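Local coordinates for protein SAP-like pentraxin (Limulus polyphemus, PDB 3FLP) that binds two calcium ions per subunit and probably recognises sugar ligands through them, as a pentraxin-family lectin whose subunits assemble into rings, at residues N60-S65 / H104-V109; G77-V80 / S84-Y87; I92-E95 / W99-V102. One frame throughout, in Å; residues are numbered along the deposited sequence.

Contact 1. Residues N60-S65 / H104-V109; sequences NQFITS and HVWSGV. With CA (calcium ion), chain O.
Phe-62 and Trp-106 meet between the two sheets of the pentraxin beta sandwich, strand 60-68 lying in one and strand 100-107 in the other. Both CB atoms point across to the opposite segment, and the side chains slide past each other in opposite directions. With CG of Phe-62 anti to the backbone N (chi1 -172°), CE2 leads, 3.6 Å from CB of Trp-106, which sits at the edge of the phenyl ring and in its plane. Against the five-membered ring of Trp-106 the phenyl is oblique, the planes 64° apart. The second pair is a CH-pi contact: the methyl CG2 of Thr-64 stands over the face of the His-104 imidazole, 3.7 Å from its centroid. The hydroxyl of Thr-64 turns instead to the backbone N of Phe-51, and NE1 of Trp-106 to the carbonyl of Val-128. Two residues before Phe-62, Asn-60 OD1 binds a calcium ion whose site is completed by Asp-59, Glu-145, Gln-146, Asp-147 and a water; between them Gln-61 and Phe-62 form a classic beta bulge opposite Cys-53. The sheets thus meet here through carbon and ring surfaces, while the Thr-64 hydroxyl and Trp-106 NE1 are satisfied elsewhere.

Contact 2. Residues G77-V80 / S84-Y87; sequences GLQV and SNKY
Leu-78 and Lys-86 form the hydrogen-bonded pair of an antiparallel beta hairpin, strands 73-80 and 86-90, at the border of one sheet of the pentraxin sandwich. Two backbone bonds close the pair: Leu-78 N gives to Lys-86 O at 2.9 Å, and Lys-86 N to Leu-78 O at 2.8 Å. Packing is tight at the next pair, Gly-77 with Tyr-87, which is non-hydrogen-bonded. CA of Gly-77 comes within 3.0 Å of Lys-86 O in a CA-H...O contact. The Tyr-87 ring lies obliquely against the same carbon, its CD1 3.4 Å from Gly-77 CA; the ring also meets Tyr-67 edge-to-face. On the face shared by Leu-78 and Lys-86 the leucine turns inward to Phe-62, Trp-106 and Met-113.

Toward the turn the hairpin opens to solvent. Ser-84 is exposed, and Lys-86, bent at chi2 (-60°), folds back toward the turn to place NZ 3.0 Å from Ser-84 OG. Between the two regions lies the amide pair of Gln-79 and Asn-85, crossing with planes 58° apart. The glutamine chain is extended, and its OE1 accepts from ND2 of the calcium ligand Asn-60, making Gln-79 a second-shell residue that probably helps position it; its NE2 is left to face Asn-85. That bond is one-sided in geometry: Asn-85 OD1 lies in the amide plane of Gln-79, 2.9 Å from NE2, yet NE2 stands above the carbonyl plane of Asn-85.

Contact 3. Residues I92-E95 / W99-V102; sequences IEIE and WYHV
Tyr-100 meets Ile-92, Ile-94 and Glu-95 where strand 100-107 of the pentraxin beta sandwich begins, reaching back to the 92-95 segment of the loop that precedes it. Its CB points at that segment, and CG stands anti to the carbonyl carbon (chi1 -58°), which lays the ring along the loop. From CG onward one methyl covers the ring: CD1 of Ile-94 sits over its centre, 3.5 Å from the centroid and only 5° off the normal, a CH-pi contact that spreads almost evenly over all six carbons. Farther out along one side, CD2 and CE2 meet CD1 of Ile-92, which lies at the ring edge near its plane, 3.9 Å from CD2. On the other side CE1 has CG2 of Ile-94 nearby and, at the edge, Glu-95 O. CZ then leads to the hydroxyl: Tyr-100 OH accepts a hydrogen bond from Glu-95 N, 2.7 Å away and close to straight (165°). CB of Glu-95 packs beside the same oxygen before the chain bends off, and its carboxylate forms a salt bridge with Arg-112 of a neighbouring subunit. Ile-92 and Ile-94 also rest on Leu-74 of strand 73-80.

The tyrosine therefore ties a loop to the strand that follows by two unlike means, a methyl held over the ring face and a hydrogen bond from the backbone N-H of Glu-95 to the phenol oxygen. The residue that gives this N-H also joins two subunits through its carboxylate, which brings this loop into the assembly.

Overall arrangement
Contact 1 brings the two sheets of the sandwich together, and contacts 2 and 3 both fall within the sequence between its two segments, contact 2 first. Contacts 1 and 2 are close, their centres about 8 Å apart, because strands 60-68 and 73-80 are neighbours in one sheet; a backbone hydrogen bond joins Gly-77 and Ser-65. Contact 3 lies, centre to centre, about 20 Å from contact 1 and about 19 Å from contact 2, but shares strand 100-107 with contact 1. The chain thus passes from the calcium end of the subunit, through the hairpin, to a loop facing a neighbouring subunit before entering the other sheet.

Contact 1. Residues N60-S65 / H104-V109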
# COMPACT_ATOMS: atom_id res chain seq x y z
N ASN A 60 47.04 -26.60 19.34
CA ASN A 60 47.02 -26.10 17.97
C ASN A 60 46.03 -26.84 17.06
O ASN A 60 46.39 -27.32 15.99
CB ASN A 60 48.44 -26.19 17.39
CG ASN A 60 49.42 -25.23 18.07
OD1 ASN A 60 49.17 -24.75 19.18
ND2 ASN A 60 50.55 -24.96 17.41
N GLN A 61 44.78 -26.93 17.49
CA GLN A 61 43.75 -27.61 16.71
C GLN A 61 43.44 -26.88 15.40
O GLN A 61 43.35 -27.50 14.34
CB GLN A 61 42.46 -27.75 17.54
CG GLN A 61 42.49 -28.90 18.53
CD GLN A 61 42.25 -30.25 17.87
OE1 GLN A 61 42.29 -30.38 16.64
NE2 GLN A 61 42.00 -31.27 18.68
N PHE A 62 43.29 -25.57 15.48
CA PHE A 62 42.97 -24.77 14.30
C PHE A 62 43.44 -23.34 14.57
O PHE A 62 43.01 -22.72 15.54
CB PHE A 62 41.47 -24.82 14.07
CG PHE A 62 41.03 -24.21 12.79
CD1 PHE A 62 40.88 -22.84 12.67
CD2 PHE A 62 40.74 -25.02 11.69
CE1 PHE A 62 40.45 -22.27 11.48
CE2 PHE A 62 40.31 -24.46 10.50
CZ PHE A 62 40.17 -23.08 10.40
N ILE A 63 44.33 -22.83 13.73
CA ILE A 63 44.83 -21.48 13.94
C ILE A 63 44.99 -20.72 12.63
O ILE A 63 45.64 -21.20 11.69
CB ILE A 63 46.20 -21.46 14.66
CG1 ILE A 63 46.49 -22.83 15.29
CG2 ILE A 63 46.20 -20.40 15.73
CD1 ILE A 63 47.87 -22.92 15.91
N THR A 64 44.40 -19.53 12.58
CA THR A 64 44.50 -18.69 11.39
C THR A 64 45.54 -17.61 11.67
O THR A 64 45.75 -17.23 12.82
CB THR A 64 43.16 -17.99 11.07
OG1 THR A 64 42.78 -17.15 12.17
CG2 THR A 64 42.06 -19.02 10.79
N SER A 65 46.18 -17.13 10.62
CA SER A 65 47.20 -16.11 10.76
C SER A 65 47.36 -15.35 9.46
O SER A 65 46.78 -15.71 8.43
CB SER A 65 48.54 -16.76 11.11
OG SER A 65 48.90 -17.69 10.10
N HIS A 104 38.78 -17.88 6.01
CA HIS A 104 39.53 -19.12 5.89
C HIS A 104 38.51 -20.25 5.79
O HIS A 104 37.64 -20.38 6.66
CB HIS A 104 40.41 -19.38 7.12
CG HIS A 104 41.62 -18.51 7.20
ND1 HIS A 104 41.56 -17.14 7.40
CD2 HIS A 104 42.94 -18.82 7.15
CE1 HIS A 104 42.79 -16.65 7.47
NE2 HIS A 104 43.64 -17.65 7.32
N VAL A 105 38.62 -21.06 4.75
CA VAL A 105 37.72 -22.18 4.53
C VAL A 105 38.51 -23.48 4.67
O VAL A 105 39.48 -23.70 3.94
CB VAL A 105 37.09 -22.11 3.13
CG1 VAL A 105 36.34 -23.39 2.81
CG2 VAL A 105 36.15 -20.90 3.06
N TRP A 106 38.09 -24.34 5.59
CA TRP A 106 38.78 -25.61 5.80
C TRP A 106 37.84 -26.80 5.81
O TRP A 106 36.78 -26.77 6.45
CB TRP A 106 39.54 -25.62 7.13
CG TRP A 106 40.14 -26.97 7.43
CD1 TRP A 106 41.17 -27.58 6.77
CD2 TRP A 106 39.69 -27.90 8.42
NE1 TRP A 106 41.40 -28.83 7.30
CE2 TRP A 106 40.51 -29.06 8.31
CE3 TRP A 106 38.69 -27.88 9.40
CZ2 TRP A 106 40.35 -30.17 9.14
CZ3 TRP A 106 38.52 -28.99 10.22
CH2 TRP A 106 39.36 -30.12 10.09
N SER A 107 38.24 -27.86 5.13
CA SER A 107 37.45 -29.08 5.07
C SER A 107 38.34 -30.27 5.39
O SER A 107 39.25 -30.59 4.62
CB SER A 107 36.84 -29.25 3.68
OG SER A 107 36.05 -30.43 3.63
N GLY A 108 38.07 -30.93 6.51
CA GLY A 108 38.85 -32.09 6.88
C GLY A 108 38.38 -33.30 6.10
O GLY A 108 39.07 -34.33 6.05
N VAL A 109 37.21 -33.19 5.48
CA VAL A 109 36.66 -34.30 4.70
C VAL A 109 37.57 -34.61 3.51
O VAL A 109 37.89 -35.77 3.26
CB VAL A 109 35.23 -33.99 4.18
CG1 VAL A 109 34.69 -35.18 3.43
CG2 VAL A 109 34.30 -33.64 5.34
CA CA O . 50.25 -23.09 20.44
O HOH W 1 52.26 -23.21 19.24

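Contact 2. Residues G77-V80 / S84-Y87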
# COMPACT_ATOMS: atom_id res chain seq x y z
N GLY A 77 47.50 -17.59 6.40
CA GLY A 77 47.92 -18.91 6.81
C GLY A 77 46.91 -19.67 7.64
O GLY A 77 46.03 -19.10 8.28
N LEU A 78 47.07 -20.99 7.62
CA LEU A 78 46.21 -21.88 8.37
C LEU A 78 47.04 -23.04 8.92
O LEU A 78 47.95 -23.54 8.25
CB LEU A 78 45.11 -22.45 7.47
CG LEU A 78 44.18 -23.48 8.13
CD1 LEU A 78 43.42 -22.81 9.29
CD2 LEU A 78 43.21 -24.05 7.10
N GLN A 79 46.73 -23.45 10.14
CA GLN A 79 47.40 -24.57 10.76
C GLN A 79 46.31 -25.42 11.37
O GLN A 79 45.43 -24.91 12.07
CB GLN A 79 48.40 -24.08 11.83
CG GLN A 79 48.91 -25.21 12.72
CD GLN A 79 50.06 -24.80 13.64
OE1 GLN A 79 50.33 -25.48 14.63
NE2 GLN A 79 50.74 -23.71 13.31
N VAL A 80 46.33 -26.72 11.08
CA VAL A 80 45.34 -27.65 11.62
C VAL A 80 46.04 -28.84 12.27
O VAL A 80 46.96 -29.43 11.70
CB VAL A 80 44.39 -28.19 10.52
CG1 VAL A 80 43.39 -29.18 11.13
CG2 VAL A 80 43.65 -27.04 9.86
N SER A 84 52.23 -27.81 9.97
CA SER A 84 53.03 -26.61 9.76
C SER A 84 52.05 -25.57 9.22
O SER A 84 50.95 -25.92 8.78
CB SER A 84 54.14 -26.89 8.75
OG SER A 84 53.66 -27.64 7.65
N ASN A 85 52.42 -24.30 9.28
CA ASN A 85 51.54 -23.26 8.77
C ASN A 85 51.50 -23.30 7.25
O ASN A 85 52.55 -23.32 6.59
CB ASN A 85 52.00 -21.88 9.24
CG ASN A 85 51.73 -21.65 10.71
OD1 ASN A 85 50.58 -21.73 11.17
ND2 ASN A 85 52.79 -21.35 11.47
N LYS A 86 50.30 -23.35 6.68
CA LYS A 86 50.14 -23.37 5.23
C LYS A 86 49.73 -21.96 4.81
O LYS A 86 48.75 -21.40 5.32
CB LYS A 86 49.06 -24.38 4.83
CG LYS A 86 49.22 -25.76 5.46
CD LYS A 86 50.54 -26.40 5.08
CE LYS A 86 50.66 -27.80 5.66
NZ LYS A 86 51.95 -28.44 5.27
N TYR A 87 50.48 -21.39 3.88
CA TYR A 87 50.20 -20.04 3.41
C TYR A 87 49.75 -19.95 1.96
O TYR A 87 50.24 -20.67 1.10
CB TYR A 87 51.45 -19.15 3.60
CG TYR A 87 51.75 -18.82 5.04
CD1 TYR A 87 50.97 -17.89 5.73
CD2 TYR A 87 52.79 -19.45 5.73
CE1 TYR A 87 51.22 -17.59 7.07
CE2 TYR A 87 53.05 -19.15 7.07
CZ TYR A 87 52.26 -18.23 7.73
OH TYR A 87 52.49 -17.93 9.06

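Contact 3. Residues I92-E95 / W99-V102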
# COMPACT_ATOMS: atom_id res chain seq x y z
N ILE A 92 46.41 -8.80 -3.47
CA ILE A 92 45.93 -7.51 -2.99
C ILE A 92 46.99 -6.86 -2.11
O ILE A 92 47.58 -7.51 -1.25
CB ILE A 92 44.60 -7.66 -2.18
CG1 ILE A 92 44.08 -6.28 -1.77
CG2 ILE A 92 44.80 -8.52 -0.95
CD1 ILE A 92 42.70 -6.30 -1.14
N GLU A 93 47.25 -5.58 -2.35
CA GLU A 93 48.24 -4.87 -1.57
C GLU A 93 47.61 -4.40 -0.27
O GLU A 93 46.56 -3.75 -0.28
CB GLU A 93 48.80 -3.68 -2.35
CG GLU A 93 49.82 -2.89 -1.55
CD GLU A 93 50.78 -2.12 -2.43
OE1 GLU A 93 50.31 -1.40 -3.34
OE2 GLU A 93 52.00 -2.21 -2.19
N ILE A 94 48.25 -4.73 0.85
CA ILE A 94 47.74 -4.35 2.15
C ILE A 94 48.29 -3.03 2.66
O ILE A 94 49.50 -2.80 2.65
CB ILE A 94 48.06 -5.44 3.23
CG1 ILE A 94 47.30 -6.74 2.92
CG2 ILE A 94 47.70 -4.92 4.62
CD1 ILE A 94 45.78 -6.61 3.01
N GLU A 95 47.39 -2.16 3.09
CA GLU A 95 47.78 -0.89 3.67
C GLU A 95 47.40 -1.01 5.13
O GLU A 95 46.21 -1.10 5.46
CB GLU A 95 47.01 0.27 3.03
CG GLU A 95 47.36 0.54 1.57
CD GLU A 95 48.87 0.66 1.35
OE1 GLU A 95 49.54 1.37 2.13
OE2 GLU A 95 49.37 0.04 0.38
N TRP A 99 40.69 -1.47 6.27
CA TRP A 99 39.84 -2.64 6.47
C TRP A 99 39.87 -3.62 5.31
O TRP A 99 39.95 -3.22 4.15
CB TRP A 99 38.39 -2.23 6.70
CG TRP A 99 38.08 -1.61 8.03
CD1 TRP A 99 37.86 -0.28 8.29
CD2 TRP A 99 37.90 -2.30 9.27
NE1 TRP A 99 37.53 -0.10 9.61
CE2 TRP A 99 37.55 -1.32 10.24
CE3 TRP A 99 37.99 -3.64 9.67
CZ2 TRP A 99 37.29 -1.66 11.58
CZ3 TRP A 99 37.73 -3.98 10.99
CH2 TRP A 99 37.38 -2.98 11.93
N TYR A 100 39.79 -4.91 5.63
CA TYR A 100 39.76 -5.97 4.62
C TYR A 100 38.89 -7.08 5.16
O TYR A 100 38.80 -7.28 6.38
CB TYR A 100 41.17 -6.53 4.36
CG TYR A 100 42.16 -5.50 3.89
CD1 TYR A 100 42.93 -4.78 4.81
CD2 TYR A 100 42.29 -5.19 2.54
CE1 TYR A 100 43.79 -3.77 4.39
CE2 TYR A 100 43.15 -4.17 2.10
CZ TYR A 100 43.89 -3.46 3.04
OH TYR A 100 44.72 -2.44 2.62
N HIS A 101 38.20 -7.80 4.28
CA HIS A 101 37.40 -8.92 4.74
C HIS A 101 38.24 -10.14 4.44
O HIS A 101 38.71 -10.32 3.32
CB HIS A 101 36.05 -9.02 4.04
CG HIS A 101 35.15 -10.07 4.62
ND1 HIS A 101 35.26 -11.40 4.30
CD2 HIS A 101 34.19 -9.99 5.58
CE1 HIS A 101 34.41 -12.10 5.03
NE2 HIS A 101 33.75 -11.27 5.81
N VAL A 102 38.44 -10.98 5.45
CA VAL A 102 39.24 -12.18 5.28
C VAL A 102 38.46 -13.39 5.72
O VAL A 102 37.70 -13.34 6.70
CB VAL A 102 40.57 -12.07 6.09
CG1 VAL A 102 41.23 -13.43 6.22
CG2 VAL A 102 41.52 -11.10 5.40